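Local coordinates for protein dihydropyrimidinase (Brevibacillus agri, PDB 3SFW) that probably catalyses the reversible hydrolytic ring opening of dihydropyrimidines, using two zinc ions held in the barrel of an amidohydrolase fold, at residues C264-V269 with Y285-P290; L270-L275 with L291-N296. All blocks are in the same frame, centred on the assembly; numbering follows the deposited sequence.

Interaction 1 of 2, residues C264-V269 with Y285-P290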
ATOM      1  N   CYS A 264       9.750  -9.407 -20.314  1.00  8.70           N
ATOM      2  CA  CYS A 264      10.532 -10.029 -21.374  1.00  7.75           C
ATOM      3  C   CYS A 264      11.027 -11.367 -20.843  1.00 10.10           C
ATOM      4  O   CYS A 264      11.216 -11.506 -19.618  1.00 11.90           O
ATOM      5  CB  CYS A 264      11.756  -9.165 -21.721  1.00  8.00           C
ATOM      6  SG  CYS A 264      11.375  -7.417 -22.132  1.00 12.26           S
ATOM      7  N   PRO A 265      11.319 -12.328 -21.748  1.00 10.83           N
ATOM      8  CA  PRO A 265      11.685 -13.657 -21.284  1.00 10.85           C
ATOM      9  C   PRO A 265      12.923 -13.625 -20.382  1.00 11.78           C
ATOM     10  O   PRO A 265      13.007 -14.406 -19.436  1.00 12.29           O
ATOM     11  CB  PRO A 265      12.017 -14.405 -22.575  1.00 12.90           C
ATOM     12  CG  PRO A 265      11.210 -13.702 -23.645  1.00 11.72           C
ATOM     13  CD  PRO A 265      11.178 -12.254 -23.214  1.00 11.99           C
ATOM     14  N   GLN A 266      13.894 -12.768 -20.702  1.00 10.75           N
ATOM     15  CA  GLN A 266      15.152 -12.704 -19.887  1.00 13.35           C
ATOM     16  C   GLN A 266      14.901 -12.379 -18.421  1.00 12.52           C
ATOM     17  O   GLN A 266      15.600 -12.884 -17.535  1.00 13.48           O
ATOM     18  CB  GLN A 266      16.203 -11.751 -20.508  1.00 11.52           C
ATOM     19  CG  GLN A 266      15.737 -10.260 -20.750  1.00 11.79           C
ATOM     20  CD  GLN A 266      14.990 -10.118 -22.087  1.00 11.90           C
ATOM     21  OE1 GLN A 266      14.276 -11.034 -22.510  1.00 10.95           O
ATOM     22  NE2 GLN A 266      15.124  -8.970 -22.727  1.00 11.20           N
ATOM     23  N   TYR A 267      13.847 -11.619 -18.135  1.00  9.78           N
ATOM     24  CA  TYR A 267      13.584 -11.250 -16.735  1.00  9.07           C
ATOM     25  C   TYR A 267      12.758 -12.312 -16.025  1.00 11.16           C
ATOM     26  O   TYR A 267      12.680 -12.305 -14.820  1.00 12.51           O
ATOM     27  CB  TYR A 267      12.932  -9.857 -16.635  1.00 10.40           C
ATOM     28  CG  TYR A 267      13.765  -8.809 -17.338  1.00  9.25           C
ATOM     29  CD1 TYR A 267      13.294  -8.165 -18.493  1.00  9.22           C
ATOM     30  CD2 TYR A 267      15.050  -8.479 -16.847  1.00  9.54           C
ATOM     31  CE1 TYR A 267      14.078  -7.231 -19.178  1.00  9.88           C
ATOM     32  CE2 TYR A 267      15.824  -7.519 -17.495  1.00  7.85           C
ATOM     33  CZ  TYR A 267      15.341  -6.897 -18.657  1.00 11.42           C
ATOM     34  OH  TYR A 267      16.132  -5.938 -19.278  1.00 11.45           O
ATOM     35  N   LEU A 268      12.144 -13.214 -16.805  1.00 10.46           N
ATOM     36  CA  LEU A 268      11.360 -14.323 -16.266  1.00 11.11           C
ATOM     37  C   LEU A 268      12.204 -15.534 -15.859  1.00 13.61           C
ATOM     38  O   LEU A 268      11.854 -16.222 -14.910  1.00 12.50           O
ATOM     39  CB  LEU A 268      10.207 -14.749 -17.210  1.00  9.90           C
ATOM     40  CG  LEU A 268       9.163 -13.638 -17.454  1.00 11.23           C
ATOM     41  CD1 LEU A 268       8.230 -14.064 -18.662  1.00 11.25           C
ATOM     42  CD2 LEU A 268       8.357 -13.381 -16.165  1.00 13.32           C
ATOM     43  N   VAL A 269      13.284 -15.795 -16.593  1.00 11.47           N
ATOM     44  CA  VAL A 269      13.962 -17.070 -16.521  1.00 11.36           C
ATOM     45  C   VAL A 269      15.466 -16.918 -16.257  1.00 13.71           C
ATOM     46  O   VAL A 269      16.136 -17.932 -16.032  1.00 13.97           O
ATOM     47  CB  VAL A 269      13.692 -17.956 -17.811  1.00 14.65           C
ATOM     48  CG1 VAL A 269      14.459 -17.445 -19.065  1.00 14.10           C
ATOM     49  CG2 VAL A 269      14.055 -19.380 -17.591  1.00 27.11           C
ATOM     50  N   TYR A 285      25.221 -11.303 -20.991  1.00 13.16           N
ATOM     51  CA  TYR A 285      23.952 -11.037 -20.280  1.00 11.43           C
ATOM     52  C   TYR A 285      23.788  -9.573 -19.928  1.00 13.29           C
ATOM     53  O   TYR A 285      22.926  -9.224 -19.108  1.00 14.19           O
ATOM     54  CB  TYR A 285      23.871 -11.895 -18.984  1.00 10.13           C
ATOM     55  CG  TYR A 285      23.868 -13.358 -19.320  1.00 14.12           C
ATOM     56  CD1 TYR A 285      22.666 -14.007 -19.615  1.00 12.68           C
ATOM     57  CD2 TYR A 285      25.083 -14.066 -19.505  1.00 14.69           C
ATOM     58  CE1 TYR A 285      22.650 -15.340 -20.041  1.00 16.79           C
ATOM     59  CE2 TYR A 285      25.071 -15.416 -19.899  1.00 15.70           C
ATOM     60  CZ  TYR A 285      23.836 -16.038 -20.178  1.00 16.54           C
ATOM     61  OH  TYR A 285      23.767 -17.352 -20.624  1.00 18.43           O
ATOM     62  N   VAL A 286      24.616  -8.717 -20.533  1.00 13.87           N
ATOM     63  CA  VAL A 286      24.547  -7.271 -20.256  1.00 11.82           C
ATOM     64  C   VAL A 286      23.489  -6.617 -21.191  1.00 12.20           C
ATOM     65  O   VAL A 286      23.584  -6.717 -22.391  1.00 11.77           O
ATOM     66  CB  VAL A 286      25.942  -6.604 -20.493  1.00 13.29           C
ATOM     67  CG1 VAL A 286      25.803  -5.050 -20.610  1.00 14.39           C
ATOM     68  CG2 VAL A 286      26.868  -6.985 -19.329  1.00 13.18           C
ATOM     69  N   TRP A 287      22.412  -6.163 -20.569  1.00 12.91           N
ATOM     70  CA  TRP A 287      21.288  -5.439 -21.223  1.00 12.93           C
ATOM     71  C   TRP A 287      20.612  -4.708 -20.086  1.00 11.91           C
ATOM     72  O   TRP A 287      20.960  -4.932 -18.911  1.00 13.28           O
ATOM     73  CB  TRP A 287      20.289  -6.403 -21.896  1.00 12.32           C
ATOM     74  CG  TRP A 287      19.908  -7.605 -21.055  1.00  9.24           C
ATOM     75  CD1 TRP A 287      19.161  -7.603 -19.917  1.00 11.12           C
ATOM     76  CD2 TRP A 287      20.177  -8.987 -21.375  1.00 10.36           C
ATOM     77  NE1 TRP A 287      18.958  -8.927 -19.485  1.00 10.59           N
ATOM     78  CE2 TRP A 287      19.581  -9.777 -20.368  1.00 11.68           C
ATOM     79  CE3 TRP A 287      20.924  -9.625 -22.401  1.00 12.52           C
ATOM     80  CZ2 TRP A 287      19.701 -11.188 -20.349  1.00 12.04           C
ATOM     81  CZ3 TRP A 287      20.975 -11.011 -22.434  1.00 11.90           C
ATOM     82  CH2 TRP A 287      20.330 -11.784 -21.437  1.00 13.80           C
ATOM     83  N   SER A 288      19.716  -3.765 -20.406  1.00 11.59           N
ATOM     84  CA  SER A 288      19.206  -2.860 -19.358  1.00  9.35           C
ATOM     85  C   SER A 288      17.695  -2.812 -19.474  1.00 13.09           C
ATOM     86  O   SER A 288      17.200  -2.889 -20.572  1.00 13.36           O
ATOM     87  CB  SER A 288      19.746  -1.445 -19.564  1.00 13.76           C
ATOM     88  OG  SER A 288      21.175  -1.451 -19.456  1.00 15.43           O
ATOM     89  N   PRO A 289      16.970  -2.753 -18.354  1.00 11.17           N
ATOM     90  CA  PRO A 289      17.440  -2.916 -16.976  1.00 10.56           C
ATOM     91  C   PRO A 289      18.153  -4.213 -16.801  1.00 10.94           C
ATOM     92  O   PRO A 289      17.979  -5.145 -17.575  1.00 10.53           O
ATOM     93  CB  PRO A 289      16.147  -2.922 -16.145  1.00 13.80           C
ATOM     94  CG  PRO A 289      15.066  -3.299 -17.128  1.00 16.98           C
ATOM     95  CD  PRO A 289      15.491  -2.667 -18.418  1.00 14.50           C
ATOM     96  N   PRO A 290      19.046  -4.265 -15.797  1.00  9.75           N
ATOM     97  CA  PRO A 290      19.866  -5.476 -15.687  1.00 10.52           C
ATOM     98  C   PRO A 290      19.046  -6.658 -15.174  1.00 12.93           C
ATOM     99  O   PRO A 290      18.009  -6.484 -14.531  1.00 12.11           O
ATOM    100  CB  PRO A 290      20.922  -5.071 -14.641  1.00 11.60           C
ATOM    101  CG  PRO A 290      20.201  -4.042 -13.751  1.00 12.94           C
ATOM    102  CD  PRO A 290      19.253  -3.293 -14.720  1.00 11.99           C
TER
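Gln-266 sets its CG over one face of the Trp-287 indole, toward the rim near NE1 and CE2. CB comes within 3.5 Å of Trp-287 CZ2. The opposite face of the indole is covered by the backbone O of Tyr-285. Gln-266 CG lies between the backbone N and the carbonyl carbon (chi1 57°). It also stands over the centre of the Tyr-267 ring, so one methylene serves two rings. The amide end turns elsewhere: NE2 bonds to Ser-314 O.

Tyr-267 reaches across with its hydroxyl. OH donates to Pro-289 O at 2.6 Å, in the carbonyl plane and on a lone pair, with a C=O...O angle of 138°. The same OH rests against the proline ring, 3.4 Å from Pro-289 CD, and lies 3.5 Å from Trp-287 CD1. The Tyr-267 and Trp-287 rings are perpendicular but meet obliquely.

The peptide bond before Pro-289 is cis. The Pro-289 side chain lies about 5 Å from a zinc ion and touches the zinc ligand His-239. The phenol bond holds the Pro-289 carbonyl and probably helps set the proline ring beside the metal site, while Trp-287 NE1 is buried with no partner in the model.

Interaction 2 of 2, residues L270-L275 with L291-N296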
ATOM      1  N   LEU A 270      15.979 -15.694 -16.342  1.00 10.84           N
ATOM      2  CA  LEU A 270      17.398 -15.425 -16.036  1.00 11.58           C
ATOM      3  C   LEU A 270      17.551 -14.480 -14.875  1.00 12.54           C
ATOM      4  O   LEU A 270      16.618 -13.767 -14.528  1.00 13.95           O
ATOM      5  CB  LEU A 270      18.141 -14.839 -17.253  1.00 11.42           C
ATOM      6  CG  LEU A 270      18.136 -15.673 -18.543  1.00 12.76           C
ATOM      7  CD1 LEU A 270      18.821 -14.888 -19.684  1.00 11.63           C
ATOM      8  CD2 LEU A 270      18.883 -17.004 -18.370  1.00 12.74           C
ATOM      9  N   ASP A 271      18.683 -14.589 -14.144  1.00 14.35           N
ATOM     10  CA  ASP A 271      18.857 -13.779 -12.937  1.00 13.62           C
ATOM     11  C   ASP A 271      20.270 -13.202 -12.848  1.00 12.21           C
ATOM     12  O   ASP A 271      21.122 -13.559 -13.660  1.00 11.16           O
ATOM     13  CB  ASP A 271      18.477 -14.563 -11.664  1.00 13.68           C
ATOM     14  CG  ASP A 271      19.506 -15.595 -11.277  1.00 16.75           C
ATOM     15  OD1 ASP A 271      20.524 -15.220 -10.672  1.00 18.17           O
ATOM     16  OD2 ASP A 271      19.304 -16.762 -11.598  1.00 17.35           O
ATOM     17  N   ILE A 272      20.465 -12.264 -11.915  1.00 12.64           N
ATOM     18  CA  ILE A 272      21.622 -11.391 -11.870  1.00 12.88           C
ATOM     19  C   ILE A 272      22.899 -12.250 -11.787  1.00 16.53           C
ATOM     20  O   ILE A 272      23.954 -11.823 -12.214  1.00 15.13           O
ATOM     21  CB  ILE A 272      21.529 -10.475 -10.630  1.00 13.68           C
ATOM     22  CG1 ILE A 272      22.642  -9.412 -10.624  1.00 14.73           C
ATOM     23  CG2 ILE A 272      21.484 -11.303  -9.286  1.00 13.40           C
ATOM     24  CD1 ILE A 272      22.504  -8.410  -9.460  1.00 13.17           C
ATOM     25  N   THR A 273      22.802 -13.473 -11.257  1.00 14.55           N
ATOM     26  CA  THR A 273      24.015 -14.311 -11.194  1.00 15.97           C
ATOM     27  C   THR A 273      24.656 -14.637 -12.563  1.00 16.73           C
ATOM     28  O   THR A 273      25.850 -14.985 -12.636  1.00 16.36           O
ATOM     29  CB  THR A 273      23.829 -15.644 -10.376  1.00 17.18           C
ATOM     30  OG1 THR A 273      22.844 -16.479 -10.997  1.00 16.21           O
ATOM     31  CG2 THR A 273      23.453 -15.341  -8.911  1.00 16.19           C
ATOM     32  N   ALA A 274      23.886 -14.553 -13.647  1.00 14.00           N
ATOM     33  CA  ALA A 274      24.445 -14.870 -14.978  1.00 12.96           C
ATOM     34  C   ALA A 274      25.587 -13.879 -15.320  1.00 12.53           C
ATOM     35  O   ALA A 274      26.450 -14.178 -16.149  1.00 17.25           O
ATOM     36  CB  ALA A 274      23.352 -14.816 -16.070  1.00 13.41           C
ATOM     37  N   LEU A 275      25.522 -12.680 -14.749  1.00 14.32           N
ATOM     38  CA  LEU A 275      26.495 -11.652 -15.102  1.00 13.43           C
ATOM     39  C   LEU A 275      27.839 -11.944 -14.453  1.00 15.38           C
ATOM     40  O   LEU A 275      28.820 -11.237 -14.731  1.00 14.71           O
ATOM     41  CB  LEU A 275      26.028 -10.255 -14.674  1.00 14.61           C
ATOM     42  CG  LEU A 275      25.102  -9.724 -15.789  1.00 20.71           C
ATOM     43  CD1 LEU A 275      23.679  -9.856 -15.304  1.00 25.82           C
ATOM     44  CD2 LEU A 275      25.400  -8.300 -16.174  1.00 25.67           C
ATOM     45  N   LEU A 291      19.594  -7.851 -15.313  1.00 11.01           N
ATOM     46  CA  LEU A 291      19.039  -9.032 -14.640  1.00 12.30           C
ATOM     47  C   LEU A 291      19.006  -8.793 -13.129  1.00 13.33           C
ATOM     48  O   LEU A 291      19.833  -8.029 -12.606  1.00 13.51           O
ATOM     49  CB  LEU A 291      19.913 -10.253 -14.992  1.00 12.27           C
ATOM     50  CG  LEU A 291      19.794 -10.696 -16.445  1.00 13.94           C
ATOM     51  CD1 LEU A 291      20.666 -11.951 -16.689  1.00 12.72           C
ATOM     52  CD2 LEU A 291      18.321 -11.020 -16.778  1.00 13.93           C
ATOM     53  N   ARG A 292      18.025  -9.407 -12.459  1.00 12.58           N
ATOM     54  CA  ARG A 292      17.640  -9.098 -11.077  1.00 13.12           C
ATOM     55  C   ARG A 292      17.835 -10.335 -10.198  1.00 11.09           C
ATOM     56  O   ARG A 292      17.954 -11.477 -10.692  1.00 11.72           O
ATOM     57  CB  ARG A 292      16.149  -8.706 -11.014  1.00  9.83           C
ATOM     58  CG  ARG A 292      15.786  -7.520 -11.928  1.00  9.94           C
ATOM     59  CD  ARG A 292      16.697  -6.283 -11.556  1.00 10.86           C
ATOM     60  NE  ARG A 292      16.159  -5.015 -12.110  1.00 13.48           N
ATOM     61  CZ  ARG A 292      16.771  -3.836 -11.984  1.00 14.32           C
ATOM     62  NH1 ARG A 292      17.920  -3.732 -11.279  1.00 11.77           N
ATOM     63  NH2 ARG A 292      16.208  -2.735 -12.480  1.00 13.45           N
ATOM     64  N   GLU A 293      17.781 -10.121  -8.899  1.00 12.45           N
ATOM     65  CA  GLU A 293      17.764 -11.248  -7.951  1.00 13.91           C
ATOM     66  C   GLU A 293      16.602 -12.158  -8.332  1.00 13.54           C
ATOM     67  O   GLU A 293      15.527 -11.681  -8.676  1.00 12.60           O
ATOM     68  CB  GLU A 293      17.578 -10.722  -6.536  1.00 14.10           C
ATOM     69  CG  GLU A 293      18.822 -10.005  -6.015  1.00 18.22           C
ATOM     70  CD  GLU A 293      18.630  -9.322  -4.644  1.00 24.38           C
ATOM     71  OE1 GLU A 293      17.489  -9.025  -4.213  1.00 25.89           O
ATOM     72  OE2 GLU A 293      19.644  -8.822  -4.128  1.00 30.23           O
ATOM     73  N   LYS A 294      16.816 -13.462  -8.265  1.00 12.35           N
ATOM     74  CA  LYS A 294      15.907 -14.408  -8.882  1.00 15.22           C
ATOM     75  C   LYS A 294      14.480 -14.295  -8.310  1.00 14.89           C
ATOM     76  O   LYS A 294      13.510 -14.595  -9.018  1.00 15.45           O
ATOM     77  CB  LYS A 294      16.443 -15.830  -8.663  1.00 17.33           C
ATOM     78  CG  LYS A 294      15.637 -16.903  -9.420  1.00 19.23           C
ATOM     79  CD  LYS A 294      16.367 -18.257  -9.367  1.00 19.27           C
ATOM     80  CE  LYS A 294      15.428 -19.377  -9.847  1.00 19.27           C
ATOM     81  NZ  LYS A 294      15.071 -19.235 -11.340  1.00 16.13           N
ATOM     82  N   TRP A 295      14.347 -13.918  -7.039  1.00 15.56           N
ATOM     83  CA  TRP A 295      12.991 -13.807  -6.449  1.00 13.62           C
ATOM     84  C   TRP A 295      12.059 -12.870  -7.242  1.00 11.74           C
ATOM     85  O   TRP A 295      10.823 -13.029  -7.178  1.00 15.22           O
ATOM     86  CB  TRP A 295      13.024 -13.366  -4.967  1.00 14.62           C
ATOM     87  CG  TRP A 295      13.472 -11.956  -4.735  1.00 13.86           C
ATOM     88  CD1 TRP A 295      14.749 -11.542  -4.503  1.00 14.73           C
ATOM     89  CD2 TRP A 295      12.648 -10.789  -4.663  1.00 14.17           C
ATOM     90  NE1 TRP A 295      14.765 -10.178  -4.266  1.00 14.99           N
ATOM     91  CE2 TRP A 295      13.496  -9.692  -4.396  1.00 13.73           C
ATOM     92  CE3 TRP A 295      11.281 -10.551  -4.843  1.00 14.07           C
ATOM     93  CZ2 TRP A 295      13.019  -8.390  -4.274  1.00 15.19           C
ATOM     94  CZ3 TRP A 295      10.806  -9.252  -4.654  1.00 15.39           C
ATOM     95  CH2 TRP A 295      11.668  -8.195  -4.410  1.00 16.39           C
ATOM     96  N   ASN A 296      12.627 -11.903  -7.978  1.00 12.61           N
ATOM     97  CA  ASN A 296      11.790 -11.011  -8.797  1.00 12.51           C
ATOM     98  C   ASN A 296      10.987 -11.754  -9.858  1.00 12.80           C
ATOM     99  O   ASN A 296       9.918 -11.282 -10.269  1.00 13.28           O
ATOM    100  CB  ASN A 296      12.603  -9.878  -9.440  1.00 11.87           C
ATOM    101  CG  ASN A 296      13.046  -8.867  -8.439  1.00 13.08           C
ATOM    102  OD1 ASN A 296      12.282  -7.961  -8.073  1.00 14.14           O
ATOM    103  ND2 ASN A 296      14.275  -9.049  -7.901  1.00 12.30           N
TER
HETATM  104  O   HOH W   1      16.108 -10.893 -14.032  1.00 12.89           O
HETATM  105  O   HOH W   2      17.196 -17.773 -12.888  1.00 15.01           O
HETATM  106  O   HOH W   3      19.634 -14.402  -8.058  1.00 20.29           O
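An Asx turn opens the 3-10 segment 272-275, and this turn packs against the loop leading into helix 295-305. Asp-271 OD1 accepts from Thr-273 N at 2.9 Å and from Thr-273 OG1 at 2.7 Å. Both donors come from the same face of the carboxylate. Asp-271 CG is turned back over its own backbone (chi1 74°), which goes with OD1 meeting Thr-273 N.

One direct hydrogen bond joins the segments. Ile-272 N donates to Arg-292 O at 2.9 Å, from well above the carbonyl plane. Asp-271 CB presses on the same oxygen at 3.3 Å.

Leu-291 supplies most of the apolar contact. Its CD1 meets Asp-271 O, Leu-270 CB and Ala-274 CB, and its CD2 also touches Leu-270 CB. Leu-275 crosses it obliquely, with CD1 3.8 Å from Leu-291 CB. Ile-272 sets CB and CG1 against Leu-291 O, and its side chain also packs on helix 206-210.

Three waters bridge the two segments. One links Leu-270 O to Arg-292 N. Another joins Asp-271 OD1 to Lys-294 N, and a third joins OD2 to Lys-294 NZ. Asp-271 OD2 and Lys-294 NZ are 4.9 Å apart, too far for direct contact. Lys-294 NZ also bonds to Gln-297 OE1.

The guanidinium of Arg-292 is held elsewhere, by a salt bridge to Glu-217 and hydrogen bonds to Ser-241 OG and Arg-212 O. Within 291-296, Trp-295 NE1 donates to Glu-293 OE1 at 3.0 Å, in the ring plane and on the anti lone pair.

The two segments are therefore joined by one backbone bond, a leucine-lined patch and bridging waters. The attraction between Asp-271 and Lys-294 is probably softened by the water between them.

The chain leaves strand 258-263, forms helix 265-269 and runs directly into 270-275. Fifteen residues with no alpha-helix or strand separate the two segments of each contact. The chain then returns through 285-290 and 291-296 into helix 295-305. Interaction 1 closes the first loop at 285-290; interaction 2 closes a second at 291-296. The segments alternate, so the two loops cross rather than nest. Their centres are 8 Å apart and they touch directly: Gln-266 O lies against Leu-291 CD2, and Tyr-285 against Ala-274. Interaction 1 ties helix 265-269 to the zinc-side loop. Interaction 2, farther from the chain centre, ties the following 3-10 segment to the approach to helix 295-305.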